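PDB 4K61: uncharacterized protein from Bacteroides uniformis, which is of unknown function but belongs to the DUF2874 family, whose members are putatively classed as beta-lactamase-inhibitor-like and related to PepSY domains. Local coordinates for residues A[99-104]-A[108-113]; A[25-30]-A[130-135]; A[89-92]-A[96-99]; A[114-117]-A[121-124]; A[45-48]-A[52-55]. All coordinates share one frame; numbering follows the deposited sequence. Where two conformers were deposited one is given.

Contact 1. Residues A[99-104]-A[108-113]; sequences AVEVGM and QTKYQI
From Val100 opposite Ile113 to Gly103 opposite Lys110 the two strands run antiparallel, their axes 4.6 Å apart at the closest point, and two hydrogen-bonded pairs are followed by a last bond, 3.1 Å from Met104 N to Thr109 O, where the ladder opens into the connecting loop. Val100, Val102, Tyr111 and Ile113 lie on one face. There Val102 CG2 touches both Tyr111 CB, at 3.8 Å, and Ile113 CD1, at 3.9 Å. Selenomethionine Met104 comes to the rim of the Tyr111 ring at about a right angle to that side chain: its CG is 3.5 Å from CE2. A bend at chi2 (-62°) keeps SE beside the same edge, 5.1 Å from the ring centroid, in a Met-aromatic contact. This is the hairpin of strands 97-103 and 110-115 in the antiparallel sheet, and Tyr78 meets the Tyr111 ring edge-to-face. On the other face are Glu101, Lys110 and Gln112. In the conformer given here, one of two, Glu101 crosses the Lys110 chain at a slant, OE2 3.4 Å from CD, while NZ is 5.4 Å from OE2 and makes no salt bridge with it. A water joins Glu101 OE1 to Gln112 NE2; the amide of Gln112 is further held by Arg125 at OE1 and by the Pro133 carbonyl at NE2.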
# COMPACT_ATOMS: atom_id res chain seq x y z
N ALA A 99 4.56 -4.77 -1.05
CA ALA A 99 4.88 -4.02 -2.24
C ALA A 99 6.17 -3.24 -1.98
O ALA A 99 6.27 -2.43 -1.02
CB ALA A 99 3.76 -3.08 -2.61
N VAL A 100 7.18 -3.51 -2.80
CA VAL A 100 8.48 -2.85 -2.63
C VAL A 100 8.76 -1.98 -3.86
O VAL A 100 8.64 -2.45 -4.99
CB VAL A 100 9.61 -3.86 -2.50
CG1 VAL A 100 10.93 -3.13 -2.40
CG2 VAL A 100 9.36 -4.77 -1.31
N GLU A 101 9.11 -0.71 -3.63
CA GLU A 101 9.51 0.16 -4.73
C GLU A 101 10.99 0.44 -4.64
O GLU A 101 11.49 0.82 -3.57
CB GLU A 101 8.73 1.48 -4.76
CG GLU A 101 9.02 2.23 -6.04
CD GLU A 101 7.97 3.29 -6.40
OE1 GLU A 101 6.80 3.16 -5.97
OE2 GLU A 101 8.32 4.22 -7.18
N VAL A 102 11.69 0.26 -5.76
CA VAL A 102 13.12 0.55 -5.83
C VAL A 102 13.43 1.57 -6.91
O VAL A 102 12.79 1.56 -7.97
CB VAL A 102 13.96 -0.71 -6.10
CG1 VAL A 102 13.81 -1.69 -4.96
CG2 VAL A 102 13.57 -1.38 -7.41
N GLY A 103 14.45 2.39 -6.66
CA GLY A 103 15.02 3.30 -7.64
C GLY A 103 16.38 2.72 -8.01
O GLY A 103 17.12 2.27 -7.15
N MSE A 104 16.71 2.68 -9.30
CA MSE A 104 17.98 2.04 -9.75
C MSE A 104 19.12 3.01 -9.80
O MSE A 104 18.94 4.23 -9.64
CB MSE A 104 17.82 1.34 -11.10
CG MSE A 104 16.67 0.34 -11.12
SE MSE A 104 16.86 -1.17 -9.84
CE MSE A 104 18.46 -1.97 -10.69
N GLN A 108 16.39 7.71 -12.92
CA GLN A 108 14.96 7.94 -13.20
C GLN A 108 14.15 6.67 -12.90
O GLN A 108 13.06 6.73 -12.35
CB GLN A 108 14.71 8.38 -14.66
CG GLN A 108 15.76 9.24 -15.34
CD GLN A 108 16.52 8.50 -16.40
OE1 GLN A 108 15.95 7.73 -17.16
NE2 GLN A 108 17.83 8.72 -16.45
N THR A 109 14.73 5.54 -13.26
CA THR A 109 13.98 4.27 -13.29
C THR A 109 13.48 3.77 -11.93
O THR A 109 14.26 3.60 -11.00
CB THR A 109 14.82 3.18 -13.95
OG1 THR A 109 15.32 3.66 -15.20
CG2 THR A 109 14.00 1.95 -14.23
N LYS A 110 12.17 3.50 -11.84
CA LYS A 110 11.57 2.94 -10.63
C LYS A 110 10.83 1.64 -10.96
O LYS A 110 10.15 1.56 -11.98
CB LYS A 110 10.64 3.94 -9.99
CG LYS A 110 11.39 5.18 -9.45
CD LYS A 110 10.44 6.26 -8.97
CE LYS A 110 11.05 7.28 -8.01
NZ LYS A 110 12.48 7.55 -8.30
N TYR A 111 10.99 0.64 -10.09
CA TYR A 111 10.26 -0.63 -10.21
C TYR A 111 9.44 -0.87 -8.96
O TYR A 111 9.86 -0.50 -7.84
CB TYR A 111 11.20 -1.83 -10.41
CG TYR A 111 12.01 -1.77 -11.67
CD1 TYR A 111 11.43 -2.07 -12.90
CD2 TYR A 111 13.34 -1.41 -11.64
CE1 TYR A 111 12.16 -1.99 -14.09
CE2 TYR A 111 14.09 -1.35 -12.82
CZ TYR A 111 13.49 -1.64 -14.04
OH TYR A 111 14.22 -1.57 -15.19
N GLN A 112 8.28 -1.46 -9.16
CA GLN A 112 7.47 -1.94 -8.07
C GLN A 112 7.38 -3.46 -8.15
O GLN A 112 6.96 -4.02 -9.18
CB GLN A 112 6.09 -1.35 -8.13
CG GLN A 112 5.15 -1.85 -7.02
CD GLN A 112 3.72 -1.45 -7.32
OE1 GLN A 112 3.03 -2.06 -8.17
NE2 GLN A 112 3.26 -0.43 -6.63
N ILE A 113 7.73 -4.11 -7.05
CA ILE A 113 7.73 -5.57 -6.99
C ILE A 113 6.75 -6.02 -5.90
O ILE A 113 6.81 -5.54 -4.75
CB ILE A 113 9.16 -6.10 -6.66
CG1 ILE A 113 10.23 -5.47 -7.59
CG2 ILE A 113 9.21 -7.61 -6.79
CD1 ILE A 113 11.00 -4.34 -6.95
O HOH W 1 5.16 0.78 -4.86

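Contact 2. Residues A[25-30]-A[130-135]; sequences SHDESY and TYNPLG
Asp27, the first residue of the type II' turn that links strand 23-27 to strand 30-37, faces Asn132 and Gly135, the two ends of a type I turn in the loop before the C-terminal helix 136-139. Each turn is closed by its own backbone bonds: Asp27 and Tyr30 pair through N and O in both directions, and Gly135 N reaches Asn132 O at 2.8 Å. Between the turns the touch is slight and centres on one carboxylate oxygen, Asp27 OD2. CG of Asp27 stands anti to the backbone N (chi1 180°), which carries the carboxylate away from the turn and across to the loop. OD2 accepts from Trp45 NE1 on the neighbouring hairpin and from the backbone N of Ala136 at the start of the helix, so strand 40-46 and the last helix are tied through a single atom. A negative group here may interact favourably with the N-terminal end of this short helix, and the two N-H donors and the water should stabilise the charged form of the acid. Asn132 approaches from the opposite direction, its amide plane turned 48° from that of the carboxylate, and its ND2 stays 3.6 Å from OD2. Gly135 packs against the same oxygen through its CA, 3.5 Å away. The gap between the polar groups is bridged by a water that donates to Asp27 OD2 at 2.8 Å and accepts from Asn132 ND2 at 3.1 Å.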
# COMPACT_ATOMS: atom_id res chain seq x y z
N SER A 25 -9.33 11.51 0.66
CA SER A 25 -9.12 11.78 -0.76
C SER A 25 -9.94 10.80 -1.59
O SER A 25 -10.63 9.93 -1.03
CB SER A 25 -7.63 11.70 -1.13
OG SER A 25 -7.14 10.41 -0.94
N HIS A 26 -9.94 11.03 -2.90
CA HIS A 26 -10.68 10.22 -3.86
C HIS A 26 -9.66 9.52 -4.76
O HIS A 26 -8.64 10.11 -5.11
CB HIS A 26 -11.57 11.13 -4.70
CG HIS A 26 -12.76 11.67 -3.98
ND1 HIS A 26 -13.89 12.07 -4.65
CD2 HIS A 26 -13.02 11.88 -2.66
CE1 HIS A 26 -14.79 12.52 -3.80
NE2 HIS A 26 -14.28 12.43 -2.58
N ASP A 27 -9.89 8.25 -5.08
CA ASP A 27 -8.94 7.46 -5.89
C ASP A 27 -9.83 6.59 -6.76
O ASP A 27 -10.44 5.63 -6.29
CB ASP A 27 -8.03 6.62 -5.01
CG ASP A 27 -7.02 5.77 -5.80
OD1 ASP A 27 -7.02 5.80 -7.05
OD2 ASP A 27 -6.23 5.05 -5.12
N GLU A 28 -9.91 6.97 -8.03
CA GLU A 28 -10.92 6.48 -8.96
C GLU A 28 -12.31 6.27 -8.30
O GLU A 28 -12.99 7.26 -7.94
CB GLU A 28 -10.35 5.31 -9.80
CG GLU A 28 -10.09 3.96 -9.16
CD GLU A 28 -9.24 3.03 -10.06
OE1 GLU A 28 -8.54 3.50 -11.00
OE2 GLU A 28 -9.29 1.79 -9.82
N SER A 29 -12.70 5.02 -8.09
CA SER A 29 -14.02 4.68 -7.54
C SER A 29 -14.13 4.73 -6.00
O SER A 29 -15.17 4.38 -5.45
CB SER A 29 -14.35 3.25 -7.96
OG SER A 29 -15.65 2.91 -7.51
N TYR A 30 -13.06 5.12 -5.30
CA TYR A 30 -12.94 4.89 -3.85
C TYR A 30 -12.65 6.15 -3.05
O TYR A 30 -12.11 7.14 -3.57
CB TYR A 30 -11.80 3.90 -3.61
CG TYR A 30 -11.99 2.62 -4.36
CD1 TYR A 30 -12.87 1.64 -3.90
CD2 TYR A 30 -11.31 2.40 -5.55
CE1 TYR A 30 -13.09 0.49 -4.62
CE2 TYR A 30 -11.50 1.23 -6.26
CZ TYR A 30 -12.39 0.29 -5.79
OH TYR A 30 -12.57 -0.85 -6.52
N THR A 130 4.34 5.99 -13.91
CA THR A 130 3.06 5.72 -13.28
C THR A 130 2.86 6.71 -12.14
O THR A 130 3.69 6.82 -11.24
CB THR A 130 3.01 4.30 -12.70
OG1 THR A 130 3.36 3.37 -13.72
CG2 THR A 130 1.63 3.99 -12.17
N TYR A 131 1.75 7.43 -12.19
CA TYR A 131 1.47 8.51 -11.25
C TYR A 131 1.22 8.04 -9.79
O TYR A 131 1.83 8.57 -8.84
CB TYR A 131 0.28 9.31 -11.83
CG TYR A 131 -0.72 9.88 -10.84
CD1 TYR A 131 -0.34 10.87 -9.94
CD2 TYR A 131 -2.07 9.45 -10.83
CE1 TYR A 131 -1.25 11.41 -9.05
CE2 TYR A 131 -2.98 9.99 -9.93
CZ TYR A 131 -2.56 10.96 -9.05
OH TYR A 131 -3.46 11.50 -8.15
N ASN A 132 0.36 7.03 -9.64
CA ASN A 132 -0.06 6.57 -8.31
C ASN A 132 0.08 5.05 -8.21
O ASN A 132 -0.91 4.32 -8.19
CB ASN A 132 -1.51 7.03 -8.06
CG ASN A 132 -1.98 6.76 -6.64
OD1 ASN A 132 -1.19 6.72 -5.69
ND2 ASN A 132 -3.29 6.58 -6.49
N PRO A 133 1.33 4.57 -8.20
CA PRO A 133 1.60 3.12 -8.31
C PRO A 133 1.02 2.23 -7.20
O PRO A 133 0.74 1.05 -7.46
CB PRO A 133 3.13 3.04 -8.32
CG PRO A 133 3.60 4.31 -7.74
CD PRO A 133 2.56 5.35 -8.03
N LEU A 134 0.79 2.79 -6.02
CA LEU A 134 0.10 2.05 -4.94
C LEU A 134 -1.39 2.30 -4.91
O LEU A 134 -2.10 1.76 -4.06
CB LEU A 134 0.67 2.39 -3.57
CG LEU A 134 2.07 1.84 -3.34
CD1 LEU A 134 2.63 2.46 -2.10
CD2 LEU A 134 2.04 0.32 -3.26
N GLY A 135 -1.89 3.06 -5.88
CA GLY A 135 -3.31 3.29 -6.00
C GLY A 135 -4.10 2.05 -6.33
O GLY A 135 -3.58 1.00 -6.67
O HOH W 2 -4.54 6.79 -3.67

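Contact 3. Residues A[89-92]-A[96-99]; sequences VQFP and SIVA
Ser96 OG, which lies against Gln90 CG at 3.5 Å, is gripped by two waters, one at 2.7 Å from OG and the other at 2.8 Å. The second of these accepts from Phe91 N, 2.9 Å from the water oxygen, and thus carries the hairpin's polar link one step beyond the last direct backbone bond. The first has only a weak bond from Gln90 NE2; the stronger attachment of that amide is through OE1, to Gln55 NE2 on the next strand. With chi1 at -63° the Ser96 hydroxyl sits beside its own backbone N, turned toward the Gln90 side chain and both waters. The direct bonds belong to Val89 and Ile97, a hydrogen-bonded pair in the beta hairpin of strands 82-90 and 97-103 near the middle of the sheet: Val89 N reaches Ile97 O at 2.8 Å, and Ile97 N reaches Val89 O at 2.9 Å. The apolar side chains gather on the face that helix 136-139 covers with Phe139. Val89 packs CB against Ile97 CB and directs CG2 to the methyl of Ala99, 4.2 Å away. At the turn end, Ile97 CD1 meets the Phe91 ring at its edge, 4.0 Å from CE2, while Met54 touches the same side chain. The contact is therefore two-sided in its chemistry: backbone bonds join the strands, with the apolar side chains under the helix, whereas on the side of Ser96 and Gln90 ordered water replaces direct bonding where the strands part.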
# COMPACT_ATOMS: atom_id res chain seq x y z
N VAL A 89 0.17 -4.55 2.12
CA VAL A 89 -1.12 -4.39 1.47
C VAL A 89 -2.03 -5.55 1.89
O VAL A 89 -1.73 -6.74 1.65
CB VAL A 89 -0.98 -4.40 -0.06
CG1 VAL A 89 -2.31 -4.11 -0.71
CG2 VAL A 89 0.08 -3.42 -0.52
N GLN A 90 -3.18 -5.19 2.46
CA GLN A 90 -4.15 -6.16 2.93
C GLN A 90 -5.52 -5.92 2.31
O GLN A 90 -5.86 -4.79 1.85
CB GLN A 90 -4.26 -6.07 4.46
CG GLN A 90 -2.97 -6.38 5.22
CD GLN A 90 -3.14 -6.14 6.72
OE1 GLN A 90 -2.99 -5.03 7.20
NE2 GLN A 90 -3.50 -7.18 7.43
N PHE A 91 -6.28 -7.00 2.27
CA PHE A 91 -7.58 -7.06 1.58
C PHE A 91 -8.54 -7.90 2.41
O PHE A 91 -8.12 -8.79 3.15
CB PHE A 91 -7.46 -7.76 0.23
CG PHE A 91 -6.42 -7.21 -0.67
CD1 PHE A 91 -6.65 -6.07 -1.42
CD2 PHE A 91 -5.20 -7.86 -0.81
CE1 PHE A 91 -5.70 -5.58 -2.27
CE2 PHE A 91 -4.25 -7.39 -1.67
CZ PHE A 91 -4.48 -6.24 -2.39
N PRO A 92 -9.86 -7.66 2.24
CA PRO A 92 -10.79 -8.41 3.05
C PRO A 92 -10.85 -9.88 2.67
O PRO A 92 -11.06 -10.71 3.54
CB PRO A 92 -12.13 -7.70 2.81
CG PRO A 92 -11.95 -6.92 1.56
CD PRO A 92 -10.50 -6.55 1.52
N SER A 96 -2.49 -11.16 1.49
CA SER A 96 -1.73 -9.91 1.63
C SER A 96 -0.50 -9.89 0.69
O SER A 96 -0.02 -10.92 0.21
CB SER A 96 -1.26 -9.71 3.06
OG SER A 96 -2.39 -9.59 3.91
N ILE A 97 -0.00 -8.70 0.46
CA ILE A 97 1.12 -8.45 -0.46
C ILE A 97 2.10 -7.51 0.20
O ILE A 97 1.68 -6.52 0.82
CB ILE A 97 0.61 -7.83 -1.78
CG1 ILE A 97 -0.23 -8.84 -2.56
CG2 ILE A 97 1.77 -7.31 -2.63
CD1 ILE A 97 -0.96 -8.19 -3.73
N VAL A 98 3.41 -7.78 0.05
CA VAL A 98 4.43 -6.77 0.35
C VAL A 98 4.81 -6.08 -0.96
O VAL A 98 5.31 -6.73 -1.88
CB VAL A 98 5.71 -7.35 0.98
CG1 VAL A 98 6.66 -6.23 1.38
CG2 VAL A 98 5.39 -8.20 2.19
N ALA A 99 4.56 -4.77 -1.05
CA ALA A 99 4.88 -4.02 -2.24
C ALA A 99 6.17 -3.24 -1.98
O ALA A 99 6.27 -2.43 -1.02
CB ALA A 99 3.76 -3.08 -2.61
O HOH W 3 -2.84 -10.32 6.48
O HOH W 4 -5.07 -9.52 2.96

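Contact 4. Residues A[114-117]-A[121-124]; sequences LFTP and IIRA
Both polar backbone atoms of Leu114 are paired across the hairpin of strands 110-115 and 121-126: its N donates to Arg123 O at 2.9 Å and its O accepts from Ile122 N, also at 2.9 Å. One residue thus answers two successive residues, and the register slips by one into a beta bulge. Phe115, beyond the bulge, has its backbone bonded to Val98 on the other neighbouring strand. The hydroxyl of Thr116 is satisfied within the turn by the carboxylate of Glu120, with a weak second bond to Thr118, which leaves its methyl CG2 to touch Ile122 CG2 at 3.5 Å. Ile122 has CG1 between its backbone N and carbonyl carbon (chi1 58°), and this branch lies 3.8 Å from Leu114 CB. Alongside, Ile121 CG1 comes obliquely to the Phe115 ring, 3.4 Å from CE2; helix 67-75 also packs against this side chain. Arg123 CB lies 4.1 Å from Leu114 CD1, and in the conformer given the rest of the chain leads away. Main-chain bonds therefore hold this outermost strand of the sheet, and the apolar branches of Ile121 and Ile122 reach back over its inner neighbour although both residues are largely exposed.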
# COMPACT_ATOMS: atom_id res chain seq x y z
N LEU A 114 5.86 -6.94 -6.26
CA LEU A 114 4.84 -7.47 -5.36
C LEU A 114 5.23 -8.88 -4.94
O LEU A 114 5.46 -9.72 -5.78
CB LEU A 114 3.49 -7.46 -6.02
CG LEU A 114 3.03 -6.14 -6.63
CD1 LEU A 114 1.60 -6.31 -7.15
CD2 LEU A 114 3.12 -5.00 -5.62
N PHE A 115 5.35 -9.06 -3.63
CA PHE A 115 5.71 -10.32 -3.03
C PHE A 115 4.53 -10.87 -2.22
O PHE A 115 3.82 -10.11 -1.54
CB PHE A 115 6.85 -10.13 -2.03
CG PHE A 115 8.14 -9.70 -2.64
CD1 PHE A 115 8.44 -8.36 -2.80
CD2 PHE A 115 9.09 -10.65 -3.01
CE1 PHE A 115 9.68 -7.97 -3.30
CE2 PHE A 115 10.30 -10.27 -3.54
CZ PHE A 115 10.61 -8.94 -3.69
N THR A 116 4.35 -12.19 -2.22
CA THR A 116 3.51 -12.82 -1.22
C THR A 116 4.25 -12.75 0.14
O THR A 116 5.45 -12.50 0.18
CB THR A 116 3.25 -14.30 -1.53
OG1 THR A 116 4.48 -15.03 -1.46
CG2 THR A 116 2.66 -14.45 -2.92
N PRO A 117 3.52 -13.01 1.23
CA PRO A 117 4.20 -12.94 2.54
C PRO A 117 5.30 -14.00 2.71
O PRO A 117 6.16 -13.85 3.58
CB PRO A 117 3.05 -13.15 3.53
CG PRO A 117 1.82 -12.70 2.79
CD PRO A 117 2.07 -13.19 1.39
N ILE A 121 7.58 -13.80 -5.81
CA ILE A 121 7.28 -12.62 -6.60
C ILE A 121 6.09 -12.91 -7.48
O ILE A 121 6.16 -13.81 -8.30
CB ILE A 121 8.46 -12.22 -7.46
CG1 ILE A 121 9.63 -11.79 -6.55
CG2 ILE A 121 8.08 -11.06 -8.37
CD1 ILE A 121 10.92 -11.60 -7.29
N ILE A 122 5.02 -12.11 -7.36
CA ILE A 122 3.85 -12.31 -8.17
C ILE A 122 3.74 -11.33 -9.35
O ILE A 122 3.10 -11.63 -10.34
CB ILE A 122 2.56 -12.34 -7.32
CG1 ILE A 122 2.38 -11.07 -6.53
CG2 ILE A 122 2.61 -13.52 -6.33
CD1 ILE A 122 1.24 -11.15 -5.52
N ARG A 123 4.44 -10.20 -9.26
CA ARG A 123 4.41 -9.21 -10.33
C ARG A 123 5.54 -8.21 -10.10
O ARG A 123 5.94 -7.93 -8.95
CB ARG A 123 3.07 -8.49 -10.32
CG ARG A 123 2.73 -7.73 -11.59
CD ARG A 123 1.36 -7.12 -11.46
NE ARG A 123 0.76 -6.82 -12.73
CZ ARG A 123 -0.44 -6.26 -12.89
NH1 ARG A 123 -1.17 -5.91 -11.82
NH2 ARG A 123 -0.90 -6.04 -14.12
N ALA A 124 6.08 -7.70 -11.19
CA ALA A 124 7.02 -6.56 -11.12
C ALA A 124 6.72 -5.67 -12.30
O ALA A 124 6.45 -6.15 -13.42
CB ALA A 124 8.46 -7.04 -11.15

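Contact 5. Residues A[45-48]-A[52-55]; sequences WFDG and WVMQ
The selenomethionine Met54 lays its terminal methyl CE over the centre of the Trp45 indole, 3.4 Å from both CD2 and CE2, in a CH-pi contact that forms the tight side of this hairpin. The methyl sits only 14° off the normal of the six-membered ring, and SE stands farther above the same face at 4.9 Å from its centroid, a Met-aromatic contact. The two side chains lie side by side; CG of Met54 is anti to its backbone N (chi1 178°), and a bend at chi3 brings CE down onto the ring. Behind them Trp45 N donates to Met54 O and Val53 N donates to Trp45 O, each at 2.8 Å, joining strands 40-46 and 52-58 next to the turn. The indole N-H of Trp45 is satisfied outside the hairpin, by Asp27. Phe46 points to the other face, where helix 6-15 covers it; its CE2 is 3.9 Å from Trp52 CB, while the indole of Trp52 leads away. The turn side is looser: Asp47 and Val53 are partly exposed and meet at about a right angle, with OD2 3.9 Å from CG1. The buried side thus rests on a CH-pi and Met-aromatic contact, whereas at the more exposed side one carboxylate oxygen, Asp47 OD1, accepts from the backbone N-H groups of Gln49 and Gln51 in the turn.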
# COMPACT_ATOMS: atom_id res chain seq x y z
N TRP A 45 -9.11 2.05 1.80
CA TRP A 45 -9.94 2.34 0.63
C TRP A 45 -11.34 1.85 0.90
O TRP A 45 -11.51 0.67 1.30
CB TRP A 45 -9.42 1.62 -0.63
CG TRP A 45 -8.27 2.31 -1.34
CD1 TRP A 45 -8.32 2.95 -2.54
CD2 TRP A 45 -6.92 2.42 -0.88
NE1 TRP A 45 -7.09 3.48 -2.85
CE2 TRP A 45 -6.21 3.14 -1.86
CE3 TRP A 45 -6.23 1.97 0.26
CZ2 TRP A 45 -4.86 3.44 -1.72
CZ3 TRP A 45 -4.88 2.25 0.37
CH2 TRP A 45 -4.22 2.99 -0.60
N PHE A 46 -12.35 2.72 0.65
CA PHE A 46 -13.74 2.34 0.81
C PHE A 46 -14.47 2.51 -0.50
O PHE A 46 -14.27 3.53 -1.21
CB PHE A 46 -14.45 3.22 1.85
CG PHE A 46 -13.92 3.05 3.22
CD1 PHE A 46 -12.84 3.82 3.64
CD2 PHE A 46 -14.46 2.12 4.11
CE1 PHE A 46 -12.32 3.67 4.90
CE2 PHE A 46 -13.92 1.97 5.39
CZ PHE A 46 -12.87 2.75 5.78
N ASP A 47 -15.33 1.54 -0.83
CA ASP A 47 -16.21 1.73 -1.97
C ASP A 47 -17.43 2.62 -1.64
O ASP A 47 -17.60 3.06 -0.52
CB ASP A 47 -16.61 0.37 -2.60
CG ASP A 47 -17.46 -0.52 -1.68
OD1 ASP A 47 -18.17 -0.00 -0.77
OD2 ASP A 47 -17.40 -1.76 -1.93
N GLY A 48 -18.31 2.82 -2.61
CA GLY A 48 -19.54 3.61 -2.40
C GLY A 48 -20.51 3.07 -1.37
O GLY A 48 -21.39 3.80 -0.89
N TRP A 52 -14.77 -1.60 3.17
CA TRP A 52 -13.35 -1.47 2.94
C TRP A 52 -12.87 -2.53 1.95
O TRP A 52 -13.26 -3.70 2.02
CB TRP A 52 -12.55 -1.52 4.24
CG TRP A 52 -12.25 -2.90 4.78
CD1 TRP A 52 -13.05 -3.65 5.56
CD2 TRP A 52 -11.02 -3.62 4.66
NE1 TRP A 52 -12.43 -4.83 5.88
CE2 TRP A 52 -11.17 -4.83 5.35
CE3 TRP A 52 -9.81 -3.36 4.00
CZ2 TRP A 52 -10.17 -5.80 5.41
CZ3 TRP A 52 -8.80 -4.32 4.07
CH2 TRP A 52 -9.00 -5.53 4.75
N VAL A 53 -12.04 -2.10 1.01
CA VAL A 53 -11.57 -3.02 -0.06
C VAL A 53 -10.05 -3.21 -0.10
O VAL A 53 -9.58 -4.16 -0.70
CB VAL A 53 -12.11 -2.58 -1.42
CG1 VAL A 53 -13.63 -2.65 -1.41
CG2 VAL A 53 -11.65 -1.18 -1.77
N MSE A 54 -9.32 -2.30 0.53
CA MSE A 54 -7.86 -2.42 0.64
C MSE A 54 -7.43 -1.61 1.84
O MSE A 54 -8.03 -0.56 2.16
CB MSE A 54 -7.18 -1.89 -0.64
CG MSE A 54 -5.65 -1.95 -0.52
SE MSE A 54 -4.87 -1.86 -2.34
CE MSE A 54 -5.44 -0.00 -2.80
N GLN A 55 -6.35 -2.06 2.48
CA GLN A 55 -5.64 -1.27 3.46
C GLN A 55 -4.15 -1.37 3.19
O GLN A 55 -3.66 -2.42 2.80
CB GLN A 55 -5.91 -1.79 4.86
CG GLN A 55 -5.07 -1.13 5.95
CD GLN A 55 -5.49 -1.62 7.32
OE1 GLN A 55 -6.46 -1.13 7.90
NE2 GLN A 55 -4.80 -2.63 7.82

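Contact 2 opens first, at residues 25-30, and closes last, at 130-135, so every other contact is nested inside its loop. Within it, contact 5 closes the hairpin of strands 40-46 and 52-58; contact 3 follows with 82-90 and 97-103, contact 1 with 97-103 and 110-115, and contact 4 with 110-115 and 121-126. These four lie in series, none crossing, with contacts 3 and 1 meeting at Ala99. Contact 5 joins contact 3 through a Gln90 N to Gln55 O bond, and contact 3 meets contact 4 where Ala99 CB packs on Leu114 CD2. Contact 2 ties the C-terminal loop to the sheet's first edge strand, and its Leu134 also packs on Ala99.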